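Local coordinates for putative uncharacterized protein (Wolbachia pipientis, PDB 3F4S) that probably acts as a DsbA-type thiol-disulfide oxidoreductase with a thioredoxin fold, introducing disulfide bonds into other proteins, at residues Pro40-Glu45 with Lys178-Lys183; Asp31-Asp36 with Lys74-Phe79. The protein carries 1 engineered substitution. All coordinates share one frame; numbering follows the deposited sequence. Where two conformers were deposited one is given.

Contact 1 (Pro40-Glu45 with Lys178-Lys183)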
ATOM      1  N   PRO A  40     -16.166   7.029   4.367  1.00 32.99           N
ATOM      2  CA  PRO A  40     -17.027   6.974   3.180  1.00 32.74           C
ATOM      3  C   PRO A  40     -16.316   6.424   1.945  1.00 31.23           C
ATOM      4  O   PRO A  40     -16.956   5.722   1.158  1.00 32.15           O
ATOM      5  CB  PRO A  40     -17.412   8.440   2.952  1.00 33.15           C
ATOM      6  CG  PRO A  40     -17.225   9.094   4.256  1.00 34.98           C
ATOM      7  CD  PRO A  40     -16.120   8.376   4.958  1.00 33.29           C
ATOM      8  N   ILE A  41     -15.028   6.731   1.776  1.00 29.65           N
ATOM      9  CA  ILE A  41     -14.300   6.352   0.570  1.00 29.31           C
ATOM     10  C   ILE A  41     -13.217   5.334   0.898  1.00 29.14           C
ATOM     11  O   ILE A  41     -12.660   5.345   1.994  1.00 29.40           O
ATOM     12  CB  ILE A  41     -13.663   7.587  -0.115  1.00 27.77           C
ATOM     13  CG1 ILE A  41     -14.747   8.622  -0.439  1.00 29.14           C
ATOM     14  CG2 ILE A  41     -12.879   7.189  -1.372  1.00 27.55           C
ATOM     15  CD1 ILE A  41     -15.901   8.066  -1.258  1.00 30.81           C
ATOM     16  N   LEU A  42     -12.932   4.453  -0.058  1.00 27.67           N
ATOM     17  CA  LEU A  42     -11.899   3.434   0.091  1.00 26.66           C
ATOM     18  C   LEU A  42     -10.854   3.568  -1.009  1.00 24.54           C
ATOM     19  O   LEU A  42     -11.199   3.671  -2.184  1.00 25.01           O
ATOM     20  CB  LEU A  42     -12.520   2.038   0.014  1.00 27.27           C
ATOM     21  CG  LEU A  42     -11.532   0.873  -0.123  1.00 28.56           C
ATOM     22  CD1 LEU A  42     -10.590   0.835   1.068  1.00 28.08           C
ATOM     23  CD2 LEU A  42     -12.274  -0.455  -0.272  1.00 30.67           C
ATOM     24  N   MET A  43      -9.580   3.556  -0.628  1.00 22.62           N
ATOM     25  CA  MET A  43      -8.488   3.466  -1.592  1.00 22.67           C
ATOM     26  C   MET A  43      -7.651   2.231  -1.299  1.00 22.51           C
ATOM     27  O   MET A  43      -7.170   2.051  -0.181  1.00 23.39           O
ATOM     28  CB  MET A  43      -7.588   4.705  -1.555  1.00 23.39           C
ATOM     29  CG  MET A  43      -6.256   4.510  -2.295  1.00 22.49           C
ATOM     30  SD  MET A  43      -5.160   5.936  -2.208  1.00 24.65           S
ATOM     31  CE  MET A  43      -6.030   7.095  -3.254  1.00 27.44           C
ATOM     32  N   ILE A  44      -7.489   1.380  -2.308  1.00 21.61           N
ATOM     33  CA  ILE A  44      -6.577   0.249  -2.228  1.00 19.96           C
ATOM     34  C   ILE A  44      -5.440   0.526  -3.191  1.00 19.97           C
ATOM     35  O   ILE A  44      -5.675   0.816  -4.356  1.00 22.30           O
ATOM     36  CB  ILE A  44      -7.273  -1.071  -2.626  1.00 20.95           C
ATOM     37  CG1 ILE A  44      -8.397  -1.395  -1.636  1.00 23.35           C
ATOM     38  CG2 ILE A  44      -6.260  -2.225  -2.704  1.00 23.33           C
ATOM     39  CD1 ILE A  44      -9.329  -2.512  -2.096  1.00 24.27           C
ATOM     40  N   GLU A  45      -4.212   0.470  -2.693  1.00 19.13           N
ATOM     41  CA  GLU A  45      -3.041   0.684  -3.524  1.00 18.54           C
ATOM     42  C   GLU A  45      -2.198  -0.584  -3.569  1.00 17.75           C
ATOM     43  O   GLU A  45      -1.899  -1.168  -2.524  1.00 19.71           O
ATOM     44  CB  GLU A  45      -2.185   1.832  -2.970  1.00 18.59           C
ATOM     45  CG  GLU A  45      -0.864   1.981  -3.708  1.00 17.89           C
ATOM     46  CD  GLU A  45       0.055   3.057  -3.122  1.00 18.19           C
ATOM     47  OE1 GLU A  45      -0.359   3.786  -2.191  1.00 21.23           O
ATOM     48  OE2 GLU A  45       1.204   3.174  -3.601  1.00 19.60           O
ATOM     49  N   LYS A 178     -13.013   3.774  -4.570  1.00 25.10           N
ATOM     50  CA  LYS A 178     -14.427   3.454  -4.668  1.00 27.59           C
ATOM     51  C   LYS A 178     -15.129   3.773  -3.357  1.00 29.37           C
ATOM     52  O   LYS A 178     -14.485   4.078  -2.351  1.00 28.94           O
ATOM     53  CB  LYS A 178     -14.609   1.968  -5.010  1.00 28.46           C
ATOM     54  CG  LYS A 178     -14.086   1.027  -3.933  1.00 31.84           C
ATOM     55  CD  LYS A 178     -14.077  -0.432  -4.384  1.00 35.87           C
ATOM     56  CE  LYS A 178     -15.473  -0.915  -4.749  1.00 39.40           C
ATOM     57  NZ  LYS A 178     -16.448  -0.776  -3.628  1.00 42.08           N
ATOM     58  N   LEU A 179     -16.454   3.706  -3.375  1.00 31.25           N
ATOM     59  CA  LEU A 179     -17.227   3.856  -2.156  1.00 32.62           C
ATOM     60  C   LEU A 179     -16.878   2.707  -1.228  1.00 34.60           C
ATOM     61  O   LEU A 179     -16.752   1.561  -1.659  1.00 35.87           O
ATOM     62  CB  LEU A 179     -18.720   3.845  -2.465  1.00 35.17           C
ATOM     63  CG  LEU A 179     -19.182   4.981  -3.374  1.00 38.74           C
ATOM     64  CD1 LEU A 179     -20.664   4.841  -3.691  1.00 41.32           C
ATOM     65  CD2 LEU A 179     -18.882   6.324  -2.729  1.00 40.04           C
ATOM     66  N   ASN A 180     -16.695   3.019   0.046  1.00 34.62           N
ATOM     67  CA  ASN A 180     -16.394   1.995   1.026  1.00 36.49           C
ATOM     68  C   ASN A 180     -17.686   1.301   1.457  1.00 38.52           C
ATOM     69  O   ASN A 180     -18.096   1.407   2.606  1.00 37.74           O
ATOM     70  CB  ASN A 180     -15.670   2.614   2.224  1.00 34.89           C
ATOM     71  CG  ASN A 180     -15.149   1.577   3.201  1.00 34.99           C
ATOM     72  OD1 ASN A 180     -14.977   0.405   2.859  1.00 35.66           O
ATOM     73  ND2 ASN A 180     -14.887   2.010   4.428  1.00 33.94           N
ATOM     74  N   ASP A 181     -18.320   0.607   0.514  0.50 39.77           N
ATOM     75  CA  ASP A 181     -19.551  -0.135   0.776  0.50 41.97           C
ATOM     76  C   ASP A 181     -19.396  -1.599   0.372  0.50 44.25           C
ATOM     77  O   ASP A 181     -19.230  -1.914  -0.808  0.50 45.01           O
ATOM     78  CB  ASP A 181     -20.727   0.489   0.022  0.50 41.80           C
ATOM     79  CG  ASP A 181     -21.982  -0.364   0.087  0.50 42.71           C
ATOM     80  OD1 ASP A 181     -22.133  -1.137   1.057  0.50 42.93           O
ATOM     81  OD2 ASP A 181     -22.820  -0.261  -0.833  0.50 43.57           O
ATOM     82  N   ASP A 182     -19.462  -2.487   1.357  1.00 45.66           N
ATOM     83  CA  ASP A 182     -19.269  -3.916   1.120  1.00 47.50           C
ATOM     84  C   ASP A 182     -20.373  -4.588   0.304  1.00 47.89           C
ATOM     85  O   ASP A 182     -20.204  -5.717  -0.153  1.00 48.39           O
ATOM     86  CB  ASP A 182     -19.095  -4.656   2.452  1.00 50.25           C
ATOM     87  CG  ASP A 182     -17.771  -4.344   3.130  1.00 53.64           C
ATOM     88  OD1 ASP A 182     -17.062  -3.420   2.677  1.00 53.12           O
ATOM     89  OD2 ASP A 182     -17.437  -5.027   4.123  1.00 56.22           O
ATOM     90  N   LYS A 183     -21.497  -3.901   0.118  1.00 46.22           N
ATOM     91  CA  LYS A 183     -22.651  -4.510  -0.538  1.00 45.69           C
ATOM     92  C   LYS A 183     -22.702  -4.251  -2.043  1.00 46.47           C
ATOM     93  O   LYS A 183     -23.502  -4.861  -2.758  1.00 46.94           O
ATOM     94  CB  LYS A 183     -23.949  -4.029   0.116  0.50 44.18           C
ATOM     95  CG  LYS A 183     -24.047  -4.329   1.603  0.50 42.68           C
ATOM     96  CD  LYS A 183     -25.401  -3.921   2.160  0.50 42.70           C
TER

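Contact 2 (Asp31-Asp36 with Lys74-Phe79)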
ATOM      1  N   ASP A  31      -5.922  -7.390   5.876  1.00 35.08           N
ATOM      2  CA  ASP A  31      -5.452  -6.098   5.383  1.00 33.92           C
ATOM      3  C   ASP A  31      -4.933  -5.245   6.531  1.00 32.91           C
ATOM      4  O   ASP A  31      -5.445  -5.301   7.651  1.00 33.88           O
ATOM      5  CB  ASP A  31      -6.571  -5.342   4.661  1.00 33.66           C
ATOM      6  CG  ASP A  31      -6.619  -5.633   3.173  1.00 31.98           C
ATOM      7  OD1 ASP A  31      -5.552  -5.826   2.549  1.00 31.02           O
ATOM      8  OD2 ASP A  31      -7.735  -5.639   2.617  1.00 32.49           O
ATOM      9  N   LYS A  32      -3.903  -4.463   6.249  1.00 31.75           N
ATOM     10  CA  LYS A  32      -3.452  -3.437   7.166  1.00 31.98           C
ATOM     11  C   LYS A  32      -4.149  -2.144   6.761  1.00 31.20           C
ATOM     12  O   LYS A  32      -4.073  -1.729   5.604  1.00 29.75           O
ATOM     13  CB  LYS A  32      -1.934  -3.284   7.080  1.00 35.89           C
ATOM     14  CG  LYS A  32      -1.173  -4.571   7.339  1.00 38.43           C
ATOM     15  CD  LYS A  32      -1.330  -5.039   8.776  1.00 40.88           C
ATOM     16  CE  LYS A  32      -0.738  -4.040   9.762  1.00 43.29           C
ATOM     17  NZ  LYS A  32      -0.756  -4.567  11.161  1.00 44.30           N
ATOM     18  N   LEU A  33      -4.842  -1.521   7.710  1.00 31.61           N
ATOM     19  CA  LEU A  33      -5.664  -0.352   7.422  1.00 32.57           C
ATOM     20  C   LEU A  33      -5.026   0.943   7.905  1.00 33.31           C
ATOM     21  O   LEU A  33      -4.306   0.958   8.903  1.00 35.58           O
ATOM     22  CB  LEU A  33      -7.044  -0.506   8.066  1.00 33.99           C
ATOM     23  CG  LEU A  33      -7.741  -1.845   7.833  1.00 34.67           C
ATOM     24  CD1 LEU A  33      -9.125  -1.836   8.473  1.00 36.31           C
ATOM     25  CD2 LEU A  33      -7.830  -2.173   6.358  1.00 35.17           C
ATOM     26  N   LEU A  34      -5.281   2.026   7.179  1.00 29.27           N
ATOM     27  CA  LEU A  34      -4.896   3.354   7.638  1.00 29.83           C
ATOM     28  C   LEU A  34      -6.104   4.274   7.546  1.00 28.72           C
ATOM     29  O   LEU A  34      -6.691   4.437   6.476  1.00 28.18           O
ATOM     30  CB  LEU A  34      -3.738   3.913   6.808  1.00 27.47           C
ATOM     31  CG  LEU A  34      -3.063   5.172   7.364  1.00 28.50           C
ATOM     32  CD1 LEU A  34      -2.397   4.894   8.711  1.00 31.02           C
ATOM     33  CD2 LEU A  34      -2.051   5.737   6.377  1.00 28.23           C
ATOM     34  N   GLY A  35      -6.482   4.867   8.671  1.00 29.51           N
ATOM     35  CA  GLY A  35      -7.653   5.719   8.705  1.00 31.72           C
ATOM     36  C   GLY A  35      -8.859   4.995   9.270  1.00 33.61           C
ATOM     37  O   GLY A  35      -8.737   3.888   9.799  1.00 35.25           O
ATOM     38  N   ASP A  36     -10.025   5.624   9.156  1.00 32.69           N
ATOM     39  CA  ASP A  36     -11.264   5.095   9.727  1.00 36.53           C
ATOM     40  C   ASP A  36     -11.818   3.949   8.882  1.00 36.73           C
ATOM     41  O   ASP A  36     -12.118   4.133   7.701  1.00 36.27           O
ATOM     42  CB  ASP A  36     -12.300   6.216   9.824  1.00 41.26           C
ATOM     43  CG  ASP A  36     -13.566   5.787  10.551  1.00 45.44           C
ATOM     44  OD1 ASP A  36     -13.739   4.578  10.815  1.00 48.06           O
ATOM     45  OD2 ASP A  36     -14.394   6.668  10.859  1.00 47.42           O
ATOM     46  N   LYS A  74     -12.158  10.948   5.808  1.00 30.04           N
ATOM     47  CA  LYS A  74     -12.921  10.865   4.567  1.00 29.53           C
ATOM     48  C   LYS A  74     -12.676   9.556   3.833  1.00 29.16           C
ATOM     49  O   LYS A  74     -13.538   9.079   3.103  1.00 28.93           O
ATOM     50  CB  LYS A  74     -12.610  12.048   3.643  1.00 30.54           C
ATOM     51  CG  LYS A  74     -13.205  13.371   4.115  1.00 32.00           C
ATOM     52  CD  LYS A  74     -12.876  14.494   3.145  1.00 34.26           C
ATOM     53  CE  LYS A  74     -13.521  15.799   3.575  1.00 37.19           C
ATOM     54  NZ  LYS A  74     -13.361  16.855   2.537  1.00 38.04           N
ATOM     55  N   MET A  75     -11.497   8.980   4.031  1.00 29.01           N
ATOM     56  CA  MET A  75     -11.063   7.855   3.211  1.00 29.11           C
ATOM     57  C   MET A  75     -10.256   6.837   4.004  1.00 29.73           C
ATOM     58  O   MET A  75      -9.362   7.200   4.773  1.00 29.44           O
ATOM     59  CB  MET A  75     -10.228   8.368   2.031  1.00 27.44           C
ATOM     60  CG  MET A  75      -9.801   7.295   1.032  1.00 27.85           C
ATOM     61  SD  MET A  75      -8.997   8.009  -0.419  1.00 27.91           S
ATOM     62  CE  MET A  75      -7.337   8.268   0.211  1.00 26.85           C
ATOM     63  N   LEU A  76     -10.592   5.563   3.806  1.00 28.34           N
ATOM     64  CA  LEU A  76      -9.835   4.441   4.351  1.00 28.39           C
ATOM     65  C   LEU A  76      -8.776   4.014   3.337  1.00 26.63           C
ATOM     66  O   LEU A  76      -9.086   3.816   2.163  1.00 27.29           O
ATOM     67  CB  LEU A  76     -10.773   3.270   4.641  1.00 28.42           C
ATOM     68  CG  LEU A  76     -10.141   1.934   5.044  1.00 28.71           C
ATOM     69  CD1 LEU A  76      -9.338   2.089   6.322  1.00 27.88           C
ATOM     70  CD2 LEU A  76     -11.207   0.843   5.202  1.00 29.66           C
ATOM     71  N   TYR A  77      -7.534   3.867   3.789  1.00 22.89           N
ATOM     72  CA  TYR A  77      -6.424   3.522   2.899  1.00 22.79           C
ATOM     73  C   TYR A  77      -5.881   2.131   3.199  1.00 24.16           C
ATOM     74  O   TYR A  77      -5.507   1.829   4.339  1.00 25.21           O
ATOM     75  CB  TYR A  77      -5.316   4.568   3.027  1.00 23.25           C
ATOM     76  CG  TYR A  77      -4.026   4.256   2.309  1.00 21.75           C
ATOM     77  CD1 TYR A  77      -3.934   4.353   0.926  1.00 22.66           C
ATOM     78  CD2 TYR A  77      -2.880   3.902   3.021  1.00 21.31           C
ATOM     79  CE1 TYR A  77      -2.740   4.088   0.266  1.00 20.43           C
ATOM     80  CE2 TYR A  77      -1.687   3.627   2.373  1.00 20.01           C
ATOM     81  CZ  TYR A  77      -1.618   3.725   0.996  1.00 21.20           C
ATOM     82  OH  TYR A  77      -0.426   3.469   0.349  1.00 20.93           O
ATOM     83  N   ILE A  78      -5.837   1.291   2.168  1.00 22.92           N
ATOM     84  CA  ILE A  78      -5.319  -0.063   2.291  1.00 23.35           C
ATOM     85  C   ILE A  78      -4.191  -0.284   1.295  1.00 22.22           C
ATOM     86  O   ILE A  78      -4.421  -0.336   0.083  1.00 24.76           O
ATOM     87  CB  ILE A  78      -6.415  -1.111   2.036  1.00 24.59           C
ATOM     88  CG1 ILE A  78      -7.569  -0.926   3.024  1.00 27.36           C
ATOM     89  CG2 ILE A  78      -5.829  -2.519   2.111  1.00 24.88           C
ATOM     90  CD1 ILE A  78      -8.686  -1.950   2.886  1.00 29.38           C
ATOM     91  N   PHE A  79      -2.973  -0.412   1.814  1.00 19.70           N
ATOM     92  CA  PHE A  79      -1.796  -0.662   0.996  1.00 18.73           C
ATOM     93  C   PHE A  79      -1.571  -2.163   0.926  1.00 20.23           C
ATOM     94  O   PHE A  79      -1.563  -2.841   1.960  1.00 21.78           O
ATOM     95  CB  PHE A  79      -0.564   0.005   1.613  1.00 19.24           C
ATOM     96  CG  PHE A  79       0.690  -0.166   0.797  1.00 19.14           C
ATOM     97  CD1 PHE A  79       0.836   0.492  -0.412  1.00 20.53           C
ATOM     98  CD2 PHE A  79       1.719  -0.983   1.237  1.00 20.93           C
ATOM     99  CE1 PHE A  79       1.982   0.343  -1.171  1.00 21.53           C
ATOM    100  CE2 PHE A  79       2.875  -1.139   0.482  1.00 21.52           C
ATOM    101  CZ  PHE A  79       3.005  -0.472  -0.728  1.00 20.97           C
TER
HETATM  102  O   HOH W   1      -3.195  -4.696   3.353  1.00 27.80           O
HETATM  103  O   HOH W   2      -2.934   0.549   4.697  1.00 26.60           O
HETATM  104  O   HOH W   3      -9.959   7.917   7.441  1.00 31.23           O

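Contact 1 (Pro40-Glu45 with Lys178-Lys183)
The N180 carboxamide lays one face over the flank of L42, whose CB is 4.1 Å from N180 OD1 but displaced from the middle of the group; its ND2 is hydrogen-bonded to the carbonyl oxygens of A39 and P37. CG anti to the backbone N (chi1 -172°) sets the start of the amide beside L42 CB, while N180 CB stays 3.5 Å from P40 O. That same oxygen accepts from N180 N at 2.9 Å. The bond is straight (172° at the hydrogen), with the donor 35° above the carbonyl plane. Next comes the antiparallel pairing proper. L42 and K178 form a hydrogen-bonded pair, L42 N reaching K178 O at 2.8 Å and K178 N reaching L42 O at 3.0 Å. This register joins strand 41-47 to strand 174-179 within the central sheet of the thioredoxin fold. I41 and L179 make the adjoining non-hydrogen-bonded pair. Their CB bonds diverge from the opposite segment, yet the side chains cross obliquely and bring I41 CD1 within 3.8 Å of L179 CD2, where A213 of helix 199-216 touches both residues. On the sheet face bearing L42, the K178 chain turns about CG-CD and then CD-CE, and its NZ donates to L179 O at 3.1 Å. The strand then ends in an inverse gamma turn centred on N180, whose D181 N to L179 O bond is weak.

Contact 2 (Asp31-Asp36 with Lys74-Phe79)
L33 and I78 run alongside each other in the same sense, where the short strand 33-34 borders strand 75-81 as an outermost, antiparallel strand of the thioredoxin-fold sheet. L33 CD2 rests against I78 CG1 at 3.6 Å and equally near I78 CD1. The other branch, I78 CG2, lies against one face of the D31 carboxylate, nearly over its CG and 3.3 Å from OD1; the two chains meet almost perpendicularly, and D31 OD2 has its salt bridge to R80. L76 supplies the next bump: its CD1 lies 3.5 Å from L34 O, with D36 O and L33 CB also near. At the backbone angles of G35 (phi 100°, psi -170°) a CB would jam against the preceding carbonyl O and sit tightly against M75 O. On the reverse face, L34 CB abuts the Y77 ring at its edge, near the ring plane and 3.9 Å from CD2, while F105, I70 and K66 pack around L34. Two backbone bonds hold the L34-Y77 pair, the one from L34 N more bent (145° at the hydrogen) than its return from Y77 N. One water bridges D31 OD1, K32 N and F79 O; another joins K32 O, Y77 O and F79 N; a third donates to M75 O at 2.8 Å while accepting from D36 N.

Overall arrangement
Contacts 1 and 2 have centres about 9 Å apart on one mixed sheet. Their segments alternate along the chain: 31-36, 40-45, 74-79, then 178-183. Strands 41-47 and 75-81 are parallel neighbours, so contact 1 is made on one edge of this inner pair and contact 2 on the other. Direct links between the contacts include I41 O to L76 N at 2.8 Å and E45 OE1 to Y77 OH at 2.6 Å, both probable hydrogen bonds. The two contacts thus pair both sides of the 41-47/75-81 core, and strand 41-47 leads on to the C51-C54 disulfide, a CxxC pair at a helix start, consistent with a thioredoxin-type redox site.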